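Local coordinates for geranyltranstransferase (Agrobacterium tumefaciens, PDB 2H8O), which catalyses the transfer of a geranyl group to isopentenyl diphosphate, releasing diphosphate and forming farnesyl diphosphate, as a member of the polyprenyl synthetase family, at the interface of chains A and B. Numbering follows the deposited sequence. Chains: chain A/B, Geranyltranstransferase.

Contact 1: the interface of chains A and B. Residues chain A 63-67, 69, 164; chain B 183, 187, 191-192.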
loop_
_atom_site.group_PDB
_atom_site.type_symbol
_atom_site.label_atom_id
_atom_site.label_comp_id
_atom_site.label_asym_id
_atom_site.label_seq_id
_atom_site.Cartn_x
_atom_site.Cartn_y
_atom_site.Cartn_z
ATOM N N ARG A 63 7.614 16.153 -2.221
ATOM C CA ARG A 63 6.849 16.619 -1.087
ATOM C C ARG A 63 7.689 16.558 0.189
ATOM O O ARG A 63 8.778 15.965 0.213
ATOM C CB ARG A 63 5.595 15.775 -0.920
ATOM C CG ARG A 63 4.426 16.292 -1.710
ATOM C CD ARG A 63 4.712 16.457 -3.171
ATOM N NE ARG A 63 3.472 16.778 -3.872
ATOM C CZ ARG A 63 3.343 16.842 -5.192
ATOM N NH1 ARG A 63 2.160 17.124 -5.715
ATOM N NH2 ARG A 63 4.377 16.613 -5.984
ATOM N N ALA A 64 7.166 17.152 1.261
ATOM C CA ALA A 64 7.767 16.960 2.570
ATOM C C ALA A 64 7.982 15.466 2.802
ATOM O O ALA A 64 7.116 14.632 2.504
ATOM C CB ALA A 64 6.872 17.561 3.683
ATOM N N ASP A 65 9.153 15.103 3.296
ATOM C CA ASP A 65 9.438 13.725 3.656
ATOM C C ASP A 65 9.796 12.812 2.478
ATOM O O ASP A 65 10.045 11.616 2.675
ATOM C CB ASP A 65 8.232 13.136 4.408
ATOM C CG ASP A 65 8.632 12.293 5.549
ATOM O OD1 ASP A 65 9.849 11.997 5.627
ATOM O OD2 ASP A 65 7.737 11.965 6.380
ATOM N N GLU A 66 9.783 13.360 1.262
ATOM C CA GLU A 66 10.291 12.683 0.089
ATOM C C GLU A 66 11.655 13.235 -0.247
ATOM O O GLU A 66 11.902 14.453 -0.115
ATOM C CB GLU A 66 9.375 12.929 -1.113
ATOM C CG GLU A 66 7.973 12.335 -0.967
ATOM C CD GLU A 66 7.059 12.611 -2.158
ATOM O OE1 GLU A 66 7.420 13.442 -3.025
ATOM O OE2 GLU A 66 5.978 11.976 -2.245
ATOM N N ILE A 67 12.528 12.373 -0.738
ATOM C CA ILE A 67 13.876 12.785 -1.048
ATOM C C ILE A 67 13.921 13.394 -2.455
ATOM O O ILE A 67 14.293 14.570 -2.636
ATOM C CB ILE A 67 14.837 11.617 -0.841
ATOM C CG1 ILE A 67 14.866 11.276 0.660
ATOM C CG2 ILE A 67 16.225 11.963 -1.310
ATOM C CD1 ILE A 67 15.392 9.925 0.973
ATOM N N ARG A 69 11.688 12.637 -6.587
ATOM C CA ARG A 69 10.797 11.767 -7.374
ATOM C C ARG A 69 11.472 11.385 -8.688
ATOM O O ARG A 69 11.590 12.232 -9.591
ATOM C CB ARG A 69 9.464 12.467 -7.636
ATOM C CG ARG A 69 8.638 12.678 -6.381
ATOM C CD ARG A 69 7.279 13.308 -6.684
ATOM N NE ARG A 69 6.391 13.135 -5.548
ATOM C CZ ARG A 69 5.057 13.127 -5.606
ATOM N NH1 ARG A 69 4.403 13.321 -6.744
ATOM N NH2 ARG A 69 4.375 12.902 -4.485
ATOM N N ASP A 164 -1.039 7.636 1.246
ATOM C CA ASP A 164 -0.574 9.013 1.420
ATOM C C ASP A 164 -1.687 10.030 1.140
ATOM O O ASP A 164 -1.914 10.929 1.922
ATOM C CB ASP A 164 0.633 9.274 0.509
ATOM C CG ASP A 164 1.334 10.593 0.795
ATOM O OD1 ASP A 164 1.085 11.229 1.841
ATOM O OD2 ASP A 164 2.175 10.997 -0.043
ATOM N N ILE B 183 1.087 8.726 6.764
ATOM C CA ILE B 183 1.801 9.686 5.897
ATOM C C ILE B 183 3.293 9.374 5.904
ATOM O O ILE B 183 3.916 9.237 4.858
ATOM C CB ILE B 183 1.552 11.165 6.313
ATOM C CG1 ILE B 183 0.063 11.534 6.248
ATOM C CG2 ILE B 183 2.402 12.128 5.463
ATOM C CD1 ILE B 183 -0.254 12.780 7.077
ATOM N N ARG B 187 5.345 8.050 2.625
ATOM C CA ARG B 187 6.391 8.896 2.054
ATOM C C ARG B 187 7.711 8.161 2.052
ATOM O O ARG B 187 8.442 8.220 1.072
ATOM C CB ARG B 187 6.518 10.233 2.794
ATOM C CG ARG B 187 5.247 11.060 2.727
ATOM C CD ARG B 187 5.189 12.088 1.623
ATOM N NE ARG B 187 3.834 12.645 1.637
ATOM C CZ ARG B 187 3.446 13.732 2.286
ATOM N NH1 ARG B 187 4.315 14.490 2.933
ATOM N NH2 ARG B 187 2.163 14.090 2.238
ATOM N N ILE B 191 7.257 6.627 -4.032
ATOM C CA ILE B 191 7.996 7.277 -5.138
ATOM C C ILE B 191 9.178 8.105 -4.625
ATOM O O ILE B 191 10.249 8.149 -5.275
ATOM C CB ILE B 191 7.057 8.165 -6.026
ATOM C CG1 ILE B 191 7.837 8.872 -7.153
ATOM C CG2 ILE B 191 6.272 9.205 -5.168
ATOM C CD1 ILE B 191 8.489 7.926 -8.102
ATOM N N GLY B 192 8.986 8.780 -3.502
ATOM C CA GLY B 192 10.065 9.616 -2.918
ATOM C C GLY B 192 10.874 8.937 -1.825
ATOM O O GLY B 192 11.599 9.588 -1.083
HETATM O O HOH W 1 11.711 9.658 1.882
#
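B:Arg187 lays its aliphatic stem against A:Asp65 and A:Glu66, its CB 3.7 Å from A:Asp65 CB and its CD against the A:Glu66 CG methylene. A:Glu66 CB and CG also rest on the CA of B:Gly192. Beside them B:Ile191 crosses A:Arg69 at about a right angle, CG1 against the CB and CG methylenes and CG2 over the rim of one guanidinium face, while NH2 of A:Arg63 lies over the rim of the opposite face.

The B:Arg187 chain bends at chi2 (-95°) and then reaches between two acceptors of chain A. B:Arg187 NE gives a nearly straight bond and salt bridge to the carboxylate oxygen OD2 of A:Asp164 at 2.9 Å, in the guanidinium plane and on the syn side of the oxygen, tilted somewhat from the carboxylate plane. Bonds from NE and NH2 to OD1 are weak; the carboxylate and guanidinium planes stand 57° apart. B:Arg187 NH1 turns to the backbone carbonyl O of A:Ala64, 2.8 Å away. B:Ile183 CG2 sits over the centre of one guanidinium face and A:Arg63 CB lies toward the rim of the other, and together they should limit rotation of the B:Arg187 guanidinium.

A:Glu66 is itself gripped side-on by A:Arg69, NE to OE1 at 2.7 Å and NH2 to OE2, while the backbone N of A:Arg63 meets OE1 from the opposite face. This holds the carboxylate within its own chain. Farther out, A:Ile67 N donates to the carbonyl O of B:Gly192 at 3.0 Å, and water 1 joins that oxygen to A:Asp65 O.

The chain A segment 63-69 is a loop preceding helix 71-82; it meets the end of helix 175-189 and the following loop of chain B, with helix 148-167 of chain A supplying A:Asp164.

Contact 2: the interface of chains A and B. Residues chain A 70, 73-74, 77, 157; chain B 190-191, 195-196, 199.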
loop_
_atom_site.group_PDB
_atom_site.type_symbol
_atom_site.label_atom_id
_atom_site.label_comp_id
_atom_site.label_asym_id
_atom_site.label_seq_id
_atom_site.Cartn_x
_atom_site.Cartn_y
_atom_site.Cartn_z
ATOM N N PRO A 70 11.960 10.140 -8.807
ATOM C CA PRO A 70 12.632 9.768 -10.056
ATOM C C PRO A 70 11.722 9.877 -11.246
ATOM O O PRO A 70 10.592 9.394 -11.225
ATOM C CB PRO A 70 13.073 8.323 -9.828
ATOM C CG PRO A 70 13.115 8.164 -8.353
ATOM C CD PRO A 70 12.021 9.047 -7.821
ATOM N N LEU A 73 10.203 6.545 -13.239
ATOM C CA LEU A 73 9.162 5.872 -12.450
ATOM C C LEU A 73 7.885 6.715 -12.383
ATOM O O LEU A 73 6.772 6.207 -12.518
ATOM C CB LEU A 73 9.675 5.574 -11.047
ATOM C CG LEU A 73 8.667 4.865 -10.134
ATOM C CD1 LEU A 73 8.181 3.564 -10.766
ATOM C CD2 LEU A 73 9.299 4.634 -8.751
ATOM N N LEU A 74 8.039 8.014 -12.172
ATOM C CA LEU A 74 6.895 8.919 -12.141
ATOM C C LEU A 74 6.149 8.924 -13.479
ATOM O O LEU A 74 4.943 8.882 -13.514
ATOM C CB LEU A 74 7.365 10.317 -11.718
ATOM C CG LEU A 74 6.342 11.369 -11.334
ATOM C CD1 LEU A 74 5.458 10.862 -10.224
ATOM C CD2 LEU A 74 7.045 12.682 -10.941
ATOM N N MET A 77 4.054 5.781 -13.597
ATOM C CA MET A 77 2.869 5.971 -12.757
ATOM C C MET A 77 1.814 6.783 -13.514
ATOM O O MET A 77 0.649 6.414 -13.526
ATOM C CB MET A 77 3.210 6.653 -11.421
ATOM C CG MET A 77 4.173 5.859 -10.510
ATOM S SD MET A 77 4.876 6.816 -9.085
ATOM C CE MET A 77 3.374 7.029 -8.082
ATOM N N SER A 157 4.165 1.848 -6.182
ATOM C CA SER A 157 4.203 3.255 -5.796
ATOM C C SER A 157 2.793 3.878 -5.813
ATOM O O SER A 157 2.468 4.705 -4.982
ATOM C CB SER A 157 5.163 4.051 -6.659
ATOM O OG SER A 157 6.504 3.556 -6.578
ATOM N N GLY B 190 7.374 5.024 -0.784
ATOM C CA GLY B 190 6.861 5.232 -2.131
ATOM C C GLY B 190 7.831 5.892 -3.092
ATOM O O GLY B 190 9.042 5.696 -3.012
ATOM N N ILE B 191 7.257 6.627 -4.032
ATOM C CA ILE B 191 7.996 7.277 -5.138
ATOM C C ILE B 191 9.178 8.105 -4.625
ATOM O O ILE B 191 10.249 8.149 -5.275
ATOM C CB ILE B 191 7.057 8.165 -6.026
ATOM C CG1 ILE B 191 7.837 8.872 -7.153
ATOM C CG2 ILE B 191 6.272 9.205 -5.168
ATOM C CD1 ILE B 191 8.489 7.926 -8.102
ATOM N N ALA B 195 10.579 2.753 -2.900
ATOM C CA ALA B 195 10.258 2.309 -4.263
ATOM C C ALA B 195 11.022 3.129 -5.295
ATOM O O ALA B 195 11.552 2.603 -6.275
ATOM C CB ALA B 195 8.736 2.343 -4.545
ATOM N N GLY B 196 11.084 4.437 -5.063
ATOM C CA GLY B 196 11.876 5.316 -5.926
ATOM C C GLY B 196 13.343 4.964 -5.900
ATOM O O GLY B 196 14.034 5.016 -6.932
ATOM N N ALA B 199 13.949 2.038 -8.050
ATOM C CA ALA B 199 14.003 2.491 -9.441
ATOM C C ALA B 199 15.368 3.118 -9.775
ATOM O O ALA B 199 15.916 2.877 -10.854
ATOM C CB ALA B 199 12.895 3.461 -9.734
HETATM O O HOH W 2 4.372 6.479 -3.921
#
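The delta-methyl of B:Ile191 enters between A:Leu73, A:Pro70 and A:Met77, joining two subunits of the all-helical polyprenyl synthetase fold. With CG1 anti to the backbone N (chi1 178°), the isoleucine chain reaches toward helix 71-82 of chain A. There B:Ile191 CD1 lies 3.5 Å from A:Leu73 CD2, a tight carbon contact, and also touches CG of the same leucine. The two side chains run alongside each other in opposite directions.

A:Met77, one turn farther along the helix, crosses B:Ile191 at a slant. The thioether A:Met77 SD lies 3.9 Å from B:Ile191 CD1 and about as far from CB, touching the branch along its length. Just before the helix, the A:Pro70 ring closes another side, with CD 3.7 Å from B:Ile191 CD1, while its CG packs on CA of B:Gly196.

A:Leu73 also bridges to helix 194-206 of chain B. Its CG is anti to the backbone N (chi1 -180°), and A:Leu73 CD2 meets both CA of B:Gly196 and the CB methyl of B:Ala199, the latter at 3.9 Å. The small residues B:Gly196 and B:Ala199 on this helix face may let the leucine branch approach the backbone.

A:Ser157, on helix 148-167, touches the partner through its hydroxyl OG, which lies 3.3 Å from the CB methyl of B:Ala195. No direct polar bond crosses this patch. Instead, water 2 stands between the backbones, 2.9 Å from B:Ile191 N and 2.8 Å from A:Ser157 O, linking the amide after B:Gly190 to a helix carbonyl of chain A.

The C-alpha centres of contact 1 and contact 2 lie about 10 Å apart, and B:Ile191 belongs to both, so they form one continuous strip of the subunit boundary. Chain A contributes its 63-70 segment, running into helix 71-82, and different turns of helix 148-167; chain B contributes helices 175-189 and 194-206 together with the connection between them. Charged and backbone bonds dominate contact 1, whereas contact 2 is mainly apolar. Two-fold symmetry repeats both with the chains exchanged. Such pairing agrees with the homodimer usual for short-chain prenyl synthases, though the structure alone does not prove the state in solution.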